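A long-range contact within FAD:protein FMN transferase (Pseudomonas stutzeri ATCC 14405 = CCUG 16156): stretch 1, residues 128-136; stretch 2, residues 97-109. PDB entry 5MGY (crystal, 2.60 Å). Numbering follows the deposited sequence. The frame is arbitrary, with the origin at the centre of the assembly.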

# COMPACT_ATOMS: atom_id res chain seq x y z
N ALA A 128 -11.93 -2.13 24.79
CA ALA A 128 -12.72 -0.89 24.51
C ALA A 128 -12.50 -0.34 23.11
O ALA A 128 -13.44 0.03 22.42
CB ALA A 128 -12.39 0.22 25.53
N ALA A 129 -11.24 -0.25 22.71
CA ALA A 129 -10.92 0.21 21.39
C ALA A 129 -11.38 -0.77 20.29
O ALA A 129 -11.90 -0.35 19.28
CB ALA A 129 -9.44 0.54 21.28
N ARG A 130 -11.23 -2.08 20.48
CA ARG A 130 -11.73 -3.03 19.49
C ARG A 130 -13.22 -2.90 19.27
O ARG A 130 -13.70 -3.16 18.19
CB ARG A 130 -11.35 -4.49 19.83
CG ARG A 130 -10.22 -5.07 18.94
CD ARG A 130 -9.95 -6.56 19.16
NE ARG A 130 -9.90 -6.82 20.61
CZ ARG A 130 -10.83 -7.43 21.36
NH1 ARG A 130 -11.95 -7.95 20.85
NH2 ARG A 130 -10.62 -7.53 22.68
N ALA A 131 -13.97 -2.49 20.28
CA ALA A 131 -15.43 -2.25 20.08
C ALA A 131 -15.73 -1.04 19.17
O ALA A 131 -16.80 -1.01 18.62
CB ALA A 131 -16.15 -2.13 21.39
N LEU A 132 -14.78 -0.11 19.01
CA LEU A 132 -14.85 0.96 17.99
C LEU A 132 -14.29 0.60 16.60
O LEU A 132 -14.15 1.50 15.75
CB LEU A 132 -14.13 2.23 18.47
CG LEU A 132 -14.43 2.71 19.91
CD1 LEU A 132 -13.62 3.96 20.34
CD2 LEU A 132 -15.96 2.85 20.01
N THR A 133 -13.96 -0.68 16.40
CA THR A 133 -13.38 -1.12 15.14
C THR A 133 -14.36 -2.05 14.49
O THR A 133 -15.39 -2.38 15.08
CB THR A 133 -12.02 -1.82 15.30
OG1 THR A 133 -12.19 -3.04 16.01
CG2 THR A 133 -11.03 -0.98 16.06
N GLY A 134 -14.05 -2.39 13.23
CA GLY A 134 -14.80 -3.38 12.44
C GLY A 134 -15.41 -2.93 11.12
O GLY A 134 -16.50 -2.40 11.12
N GLN A 135 -14.74 -3.24 10.02
CA GLN A 135 -15.22 -3.03 8.61
C GLN A 135 -16.68 -3.32 8.38
O GLN A 135 -17.33 -2.66 7.59
CB GLN A 135 -14.38 -3.94 7.67
CG GLN A 135 -14.50 -3.68 6.17
CD GLN A 135 -13.37 -2.77 5.60
OE1 GLN A 135 -12.15 -3.03 5.84
NE2 GLN A 135 -13.77 -1.70 4.84
N GLN A 136 -17.20 -4.33 9.03
CA GLN A 136 -18.64 -4.68 8.88
C GLN A 136 -19.57 -3.56 9.30
O GLN A 136 -20.74 -3.53 8.85
CB GLN A 136 -19.02 -5.95 9.66
CG GLN A 136 -19.05 -5.90 11.17
CD GLN A 136 -17.70 -6.07 11.84
OE1 GLN A 136 -16.65 -6.00 11.21
NE2 GLN A 136 -17.73 -6.30 13.15
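Stretch 2, residues 97-109: AFDLTLEPLLNLW

Stretch 1 enters in a helix that includes Ala128 and Ala129, passes through a loop and ends in a 3-10 segment at Gln135 and Gln136. Stretch 2 does the reverse, leading from an extended backbone at Phe98 and Asp99 into a helix that includes Glu103 to Leu108. The two run in opposite senses: Thr133 faces Thr101, with CA atoms 5.3 Å apart, and earlier in stretch 1 Ala129 faces Pro104, later in stretch 2, with CA atoms 5.8 Å apart. Helix thus lies beside helix at Ala129 and Pro104, and the contact buries 510 Å² in all.

At the helical end the packing is apolar. Ala129 points its CB toward stretch 2, where it lies 4.3 Å from Pro104 CB, 3.9 Å from Leu105 CD2 and 4.5 Å from Leu108 CD2. Leu132 CB extends this patch, 4.3 Å from Pro104 CG.

In the loop, Thr133 (chi1 p) donates a hydrogen bond from OG1 to Arg130 O at 2.7 Å within its own stretch, while its CG2 approaches Thr101 O to 3.3 Å and Leu105 CD1 to 4.1 Å. The shorter of the two hydrogen bonds across the stretches follows: Gly134 N donates to Thr101 OG1 at 2.8 Å and 163°. Thr101 OG1 in turn donates to Asp99 OD2 at 2.6 Å, so the backbone amide, threonine and carboxylate form a chain of hydrogen bonds. Gly134 has phi/psi of 121/99, where a CB would be jammed against the preceding carbonyl O.

Gln135, with the largest covered area of any residue here, brings the end of its side chain to the start of stretch 2. Its OE1 accepts a weak hydrogen bond from Leu100 N at 3.5 Å, and its NE2 lies 3.8 Å from Leu100 CD1.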

# COMPACT_ATOMS: atom_id res chain seq x y z
N ALA A 97 -7.93 -9.96 7.25
CA ALA A 97 -6.59 -9.45 7.56
C ALA A 97 -6.42 -7.96 7.14
O ALA A 97 -5.64 -7.25 7.74
CB ALA A 97 -5.54 -10.32 6.91
N PHE A 98 -7.16 -7.55 6.13
CA PHE A 98 -7.19 -6.17 5.69
C PHE A 98 -8.35 -5.46 6.36
O PHE A 98 -9.51 -5.86 6.18
CB PHE A 98 -7.35 -6.04 4.15
CG PHE A 98 -7.30 -4.64 3.66
CD1 PHE A 98 -6.10 -4.06 3.27
CD2 PHE A 98 -8.43 -3.84 3.67
CE1 PHE A 98 -6.03 -2.73 2.87
CE2 PHE A 98 -8.37 -2.51 3.29
CZ PHE A 98 -7.17 -1.95 2.88
N ASP A 99 -8.03 -4.36 7.07
CA ASP A 99 -9.02 -3.57 7.79
C ASP A 99 -8.64 -2.06 7.78
O ASP A 99 -7.61 -1.61 8.34
CB ASP A 99 -9.15 -4.13 9.25
CG ASP A 99 -10.55 -3.90 9.88
OD1 ASP A 99 -11.11 -4.84 10.47
OD2 ASP A 99 -11.13 -2.81 9.77
N LEU A 100 -9.52 -1.26 7.22
CA LEU A 100 -9.38 0.22 7.32
C LEU A 100 -9.67 0.87 8.69
O LEU A 100 -9.44 2.07 8.83
CB LEU A 100 -10.28 0.88 6.29
CG LEU A 100 -10.04 0.42 4.86
CD1 LEU A 100 -11.12 0.89 3.93
CD2 LEU A 100 -8.70 0.95 4.36
N THR A 101 -10.16 0.11 9.68
CA THR A 101 -10.76 0.66 10.85
C THR A 101 -9.91 0.48 12.06
O THR A 101 -10.41 0.40 13.18
CB THR A 101 -12.16 0.04 11.10
OG1 THR A 101 -12.10 -1.28 11.61
CG2 THR A 101 -12.94 -0.01 9.86
N LEU A 102 -8.60 0.50 11.89
CA LEU A 102 -7.73 0.26 13.04
C LEU A 102 -7.27 1.52 13.74
O LEU A 102 -6.54 1.43 14.73
CB LEU A 102 -6.52 -0.57 12.61
CG LEU A 102 -6.70 -2.09 12.55
CD1 LEU A 102 -8.13 -2.58 12.35
CD2 LEU A 102 -5.82 -2.61 11.42
N GLU A 103 -7.69 2.69 13.28
CA GLU A 103 -7.12 3.92 13.82
C GLU A 103 -7.17 4.03 15.36
O GLU A 103 -6.21 4.53 15.94
CB GLU A 103 -7.73 5.17 13.14
CG GLU A 103 -7.20 6.52 13.61
CD GLU A 103 -6.18 7.23 12.70
OE1 GLU A 103 -5.31 6.64 12.00
OE2 GLU A 103 -6.23 8.47 12.77
N PRO A 104 -8.25 3.56 16.00
CA PRO A 104 -8.28 3.56 17.46
C PRO A 104 -7.28 2.62 18.09
O PRO A 104 -6.80 2.93 19.17
CB PRO A 104 -9.69 3.12 17.80
CG PRO A 104 -10.50 3.44 16.56
CD PRO A 104 -9.54 3.11 15.45
N LEU A 105 -6.96 1.51 17.45
CA LEU A 105 -5.94 0.64 18.03
C LEU A 105 -4.58 1.21 17.71
O LEU A 105 -3.65 1.09 18.51
CB LEU A 105 -6.05 -0.78 17.53
CG LEU A 105 -7.29 -1.55 17.93
CD1 LEU A 105 -7.45 -2.75 17.01
CD2 LEU A 105 -7.17 -1.98 19.36
N LEU A 106 -4.44 1.85 16.56
CA LEU A 106 -3.17 2.53 16.25
C LEU A 106 -2.89 3.67 17.26
O LEU A 106 -1.84 3.67 17.89
CB LEU A 106 -3.12 3.08 14.78
CG LEU A 106 -3.10 2.15 13.56
CD1 LEU A 106 -3.23 2.97 12.26
CD2 LEU A 106 -1.86 1.25 13.56
N ASN A 107 -3.83 4.61 17.43
CA ASN A 107 -3.67 5.67 18.44
C ASN A 107 -3.51 5.15 19.86
O ASN A 107 -2.83 5.76 20.64
CB ASN A 107 -4.81 6.68 18.37
CG ASN A 107 -4.72 7.57 17.12
OD1 ASN A 107 -3.65 7.82 16.58
ND2 ASN A 107 -5.86 8.06 16.66
N LEU A 108 -4.08 3.98 20.15
CA LEU A 108 -3.84 3.35 21.43
C LEU A 108 -2.42 2.86 21.57
O LEU A 108 -1.82 3.05 22.61
CB LEU A 108 -4.77 2.18 21.65
CG LEU A 108 -4.63 1.59 23.03
CD1 LEU A 108 -5.12 2.62 24.04
CD2 LEU A 108 -5.39 0.27 23.14
N TRP A 109 -1.89 2.19 20.56
CA TRP A 109 -0.55 1.65 20.68
C TRP A 109 0.54 2.70 20.31
O TRP A 109 1.70 2.33 20.12
CB TRP A 109 -0.40 0.33 19.86
CG TRP A 109 -1.08 -0.96 20.43
CD1 TRP A 109 -2.33 -1.43 20.13
CD2 TRP A 109 -0.51 -1.92 21.30
NE1 TRP A 109 -2.58 -2.60 20.78
CE2 TRP A 109 -1.48 -2.94 21.52
CE3 TRP A 109 0.74 -2.05 21.90
CZ2 TRP A 109 -1.25 -4.06 22.33
CZ3 TRP A 109 0.97 -3.15 22.75
CH2 TRP A 109 -0.03 -4.14 22.95